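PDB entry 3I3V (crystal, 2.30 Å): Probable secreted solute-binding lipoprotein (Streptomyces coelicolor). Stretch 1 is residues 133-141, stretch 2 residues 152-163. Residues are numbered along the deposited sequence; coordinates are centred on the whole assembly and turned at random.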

# COMPACT_ATOMS: atom_id res chain seq x y z
N ALA C 133 18.14 -42.44 -51.03
CA ALA C 133 17.68 -43.24 -52.15
C ALA C 133 18.84 -44.05 -52.71
O ALA C 133 18.69 -45.23 -53.02
CB ALA C 133 17.10 -42.35 -53.23
N LEU C 134 20.00 -43.42 -52.83
CA LEU C 134 21.17 -44.11 -53.36
C LEU C 134 21.82 -45.07 -52.35
O LEU C 134 22.35 -46.11 -52.74
CB LEU C 134 22.19 -43.10 -53.88
CG LEU C 134 21.85 -42.43 -55.23
CD1 LEU C 134 22.01 -43.42 -56.36
CD2 LEU C 134 20.42 -41.91 -55.20
N LEU C 135 21.78 -44.73 -51.07
CA LEU C 135 22.35 -45.61 -50.05
C LEU C 135 21.48 -46.87 -49.98
O LEU C 135 21.98 -47.96 -49.69
CB LEU C 135 22.39 -44.93 -48.68
CG LEU C 135 23.42 -43.81 -48.46
CD1 LEU C 135 23.34 -43.31 -47.02
CD2 LEU C 135 24.82 -44.32 -48.78
N ASP C 136 20.18 -46.70 -50.25
CA ASP C 136 19.24 -47.82 -50.23
C ASP C 136 19.49 -48.74 -51.42
O ASP C 136 19.52 -49.96 -51.25
CB ASP C 136 17.79 -47.32 -50.27
CG ASP C 136 17.29 -46.85 -48.90
OD1 ASP C 136 17.89 -47.21 -47.87
OD2 ASP C 136 16.27 -46.12 -48.87
N ARG C 137 19.67 -48.18 -52.61
CA ARG C 137 19.93 -49.00 -53.79
C ARG C 137 21.17 -49.86 -53.58
O ARG C 137 21.27 -50.97 -54.09
CB ARG C 137 20.17 -48.14 -55.04
CG ARG C 137 19.14 -47.07 -55.34
CD ARG C 137 19.33 -46.57 -56.78
NE ARG C 137 18.89 -45.18 -56.98
CZ ARG C 137 17.66 -44.73 -56.76
NH1 ARG C 137 16.71 -45.55 -56.32
NH2 ARG C 137 17.37 -43.44 -56.97
N ALA C 138 22.13 -49.32 -52.83
CA ALA C 138 23.40 -50.01 -52.58
C ALA C 138 23.36 -51.02 -51.45
O ALA C 138 24.24 -51.87 -51.34
CB ALA C 138 24.49 -48.98 -52.32
N GLY C 139 22.35 -50.93 -50.59
CA GLY C 139 22.27 -51.88 -49.50
C GLY C 139 22.75 -51.35 -48.16
O GLY C 139 22.79 -52.09 -47.19
N VAL C 140 23.15 -50.08 -48.12
CA VAL C 140 23.60 -49.48 -46.86
C VAL C 140 22.37 -48.79 -46.29
O VAL C 140 21.90 -47.78 -46.81
CB VAL C 140 24.80 -48.51 -47.09
CG1 VAL C 140 24.82 -48.03 -48.52
CG2 VAL C 140 24.72 -47.33 -46.13
N ASP C 141 21.85 -49.36 -45.21
CA ASP C 141 20.63 -48.89 -44.56
C ASP C 141 20.78 -47.86 -43.45
O ASP C 141 19.79 -47.48 -42.82
CB ASP C 141 19.87 -50.11 -44.03
CG ASP C 141 20.59 -51.42 -44.36
OD1 ASP C 141 21.77 -51.55 -43.97
OD2 ASP C 141 19.98 -52.30 -45.01
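Stretch 2, residues 152-163: AAARKLRAKGIA

Stretch 2 packs across stretch 1 as a nearly perpendicular helix-on-helix contact, held by apolar side chains and by the aliphatic part of lysines, with no hydrogen bond between the two. Stretch 2 continues a helix that began earlier in the chain, and its phi/psi values stay helical through Ala-159; bonds such as Leu-157 N to Ala-153 O (2.8 Å) confirm the i to i-4 pattern. Gly-161 then takes a positive phi (78°), and Ile-162 turns to extended angles (-109/127) while its N still reaches Leu-157 O at 2.9 Å.

The axes of the two helices approach to 8.9 Å, and their N-to-C directions differ by 80°. The backbones come nearest where Ala-138 CA lies 5.2 Å from Leu-157 CA, a spacing compatible with the small methyl between them: Ala-138 CB is 3.9 Å from both Leu-157 CA and Leu-157 CD2. From this point the contact runs in two directions. Toward the start of stretch 1, Leu-135 CD2 meets Leu-157 CD1 at 4.1 Å, and Leu-134 CD1 touches Ile-162 CD1 at 3.3 Å, a tight approach for two methyl carbons. Toward its end, Val-140 CG2 reaches Ala-153 CB at 4.3 Å, so the order of partners runs backward along stretch 2.

Two lysines flank the Ala-138 site with carbon atoms. Lys-160 CG lies 3.7 Å from Ala-138 CA, and Lys-156 CB 3.7 Å from Ala-138 O. Further out, Lys-156 CE passes 4.1 Å from Gly-139 O. Gly-139 closes the first helix in a Schellman motif (phi 101°), with Val-140 N bonded to Leu-135 O at 2.9 Å; a CB here would jam against the preceding carbonyl oxygen and stand 3.8 Å from Lys-156 CE. The two stretches together bury 446 Å².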

# COMPACT_ATOMS: atom_id res chain seq x y z
N ALA C 152 32.99 -49.08 -45.98
CA ALA C 152 32.09 -50.18 -46.33
C ALA C 152 30.94 -49.68 -47.20
O ALA C 152 30.48 -50.39 -48.10
CB ALA C 152 31.54 -50.85 -45.06
N ALA C 153 30.47 -48.47 -46.93
CA ALA C 153 29.38 -47.91 -47.72
C ALA C 153 29.93 -47.54 -49.10
O ALA C 153 29.26 -47.75 -50.12
CB ALA C 153 28.83 -46.68 -47.03
N ALA C 154 31.15 -47.02 -49.13
CA ALA C 154 31.79 -46.64 -50.40
C ALA C 154 31.89 -47.86 -51.30
O ALA C 154 31.59 -47.78 -52.50
CB ALA C 154 33.18 -46.06 -50.14
N ARG C 155 32.33 -48.98 -50.73
CA ARG C 155 32.45 -50.23 -51.48
C ARG C 155 31.09 -50.63 -52.05
O ARG C 155 30.95 -50.84 -53.26
CB ARG C 155 32.97 -51.35 -50.57
CG ARG C 155 34.47 -51.34 -50.37
CD ARG C 155 35.17 -51.59 -51.70
NE ARG C 155 35.76 -50.37 -52.23
CZ ARG C 155 36.26 -50.23 -53.45
NH1 ARG C 155 36.23 -51.24 -54.32
NH2 ARG C 155 36.80 -49.08 -53.81
N LYS C 156 30.09 -50.74 -51.18
CA LYS C 156 28.75 -51.10 -51.62
C LYS C 156 28.25 -50.18 -52.73
O LYS C 156 27.73 -50.65 -53.73
CB LYS C 156 27.78 -51.08 -50.44
CG LYS C 156 27.92 -52.26 -49.50
CD LYS C 156 26.79 -52.28 -48.48
CE LYS C 156 26.41 -53.70 -48.07
NZ LYS C 156 27.52 -54.41 -47.39
N LEU C 157 28.42 -48.88 -52.53
CA LEU C 157 28.01 -47.88 -53.52
C LEU C 157 28.67 -48.10 -54.88
O LEU C 157 28.01 -48.09 -55.91
CB LEU C 157 28.32 -46.47 -53.01
CG LEU C 157 27.39 -45.88 -51.95
CD1 LEU C 157 28.08 -44.73 -51.24
CD2 LEU C 157 26.10 -45.40 -52.61
N ARG C 158 29.99 -48.27 -54.88
CA ARG C 158 30.72 -48.49 -56.13
C ARG C 158 30.28 -49.77 -56.83
O ARG C 158 30.29 -49.85 -58.06
CB ARG C 158 32.23 -48.54 -55.85
CG ARG C 158 32.92 -47.19 -55.77
CD ARG C 158 34.35 -47.36 -55.28
NE ARG C 158 35.10 -46.11 -55.24
CZ ARG C 158 35.64 -45.53 -56.31
NH1 ARG C 158 35.53 -46.08 -57.51
NH2 ARG C 158 36.30 -44.39 -56.17
N ALA C 159 29.88 -50.77 -56.04
CA ALA C 159 29.43 -52.06 -56.58
C ALA C 159 28.19 -51.93 -57.46
O ALA C 159 27.99 -52.73 -58.37
CB ALA C 159 29.15 -53.04 -55.44
N LYS C 160 27.36 -50.92 -57.18
CA LYS C 160 26.16 -50.69 -57.97
C LYS C 160 26.47 -49.63 -59.02
O LYS C 160 25.58 -49.16 -59.73
CB LYS C 160 25.00 -50.22 -57.09
CG LYS C 160 24.72 -51.11 -55.88
CD LYS C 160 24.53 -52.59 -56.25
CE LYS C 160 23.36 -52.80 -57.19
NZ LYS C 160 23.20 -54.25 -57.52
N GLY C 161 27.74 -49.25 -59.10
CA GLY C 161 28.17 -48.25 -60.07
C GLY C 161 27.85 -46.82 -59.67
O GLY C 161 27.76 -45.95 -60.54
N ILE C 162 27.69 -46.59 -58.38
CA ILE C 162 27.39 -45.25 -57.87
C ILE C 162 28.60 -44.68 -57.14
O ILE C 162 29.16 -45.31 -56.24
CB ILE C 162 26.19 -45.28 -56.91
CG1 ILE C 162 25.00 -45.98 -57.58
CG2 ILE C 162 25.84 -43.87 -56.48
CD1 ILE C 162 23.80 -46.20 -56.67
N ALA C 163 29.02 -43.48 -57.52
CA ALA C 163 30.16 -42.85 -56.89
C ALA C 163 29.81 -42.55 -55.43
O ALA C 163 28.67 -42.22 -55.12
CB ALA C 163 30.53 -41.56 -57.62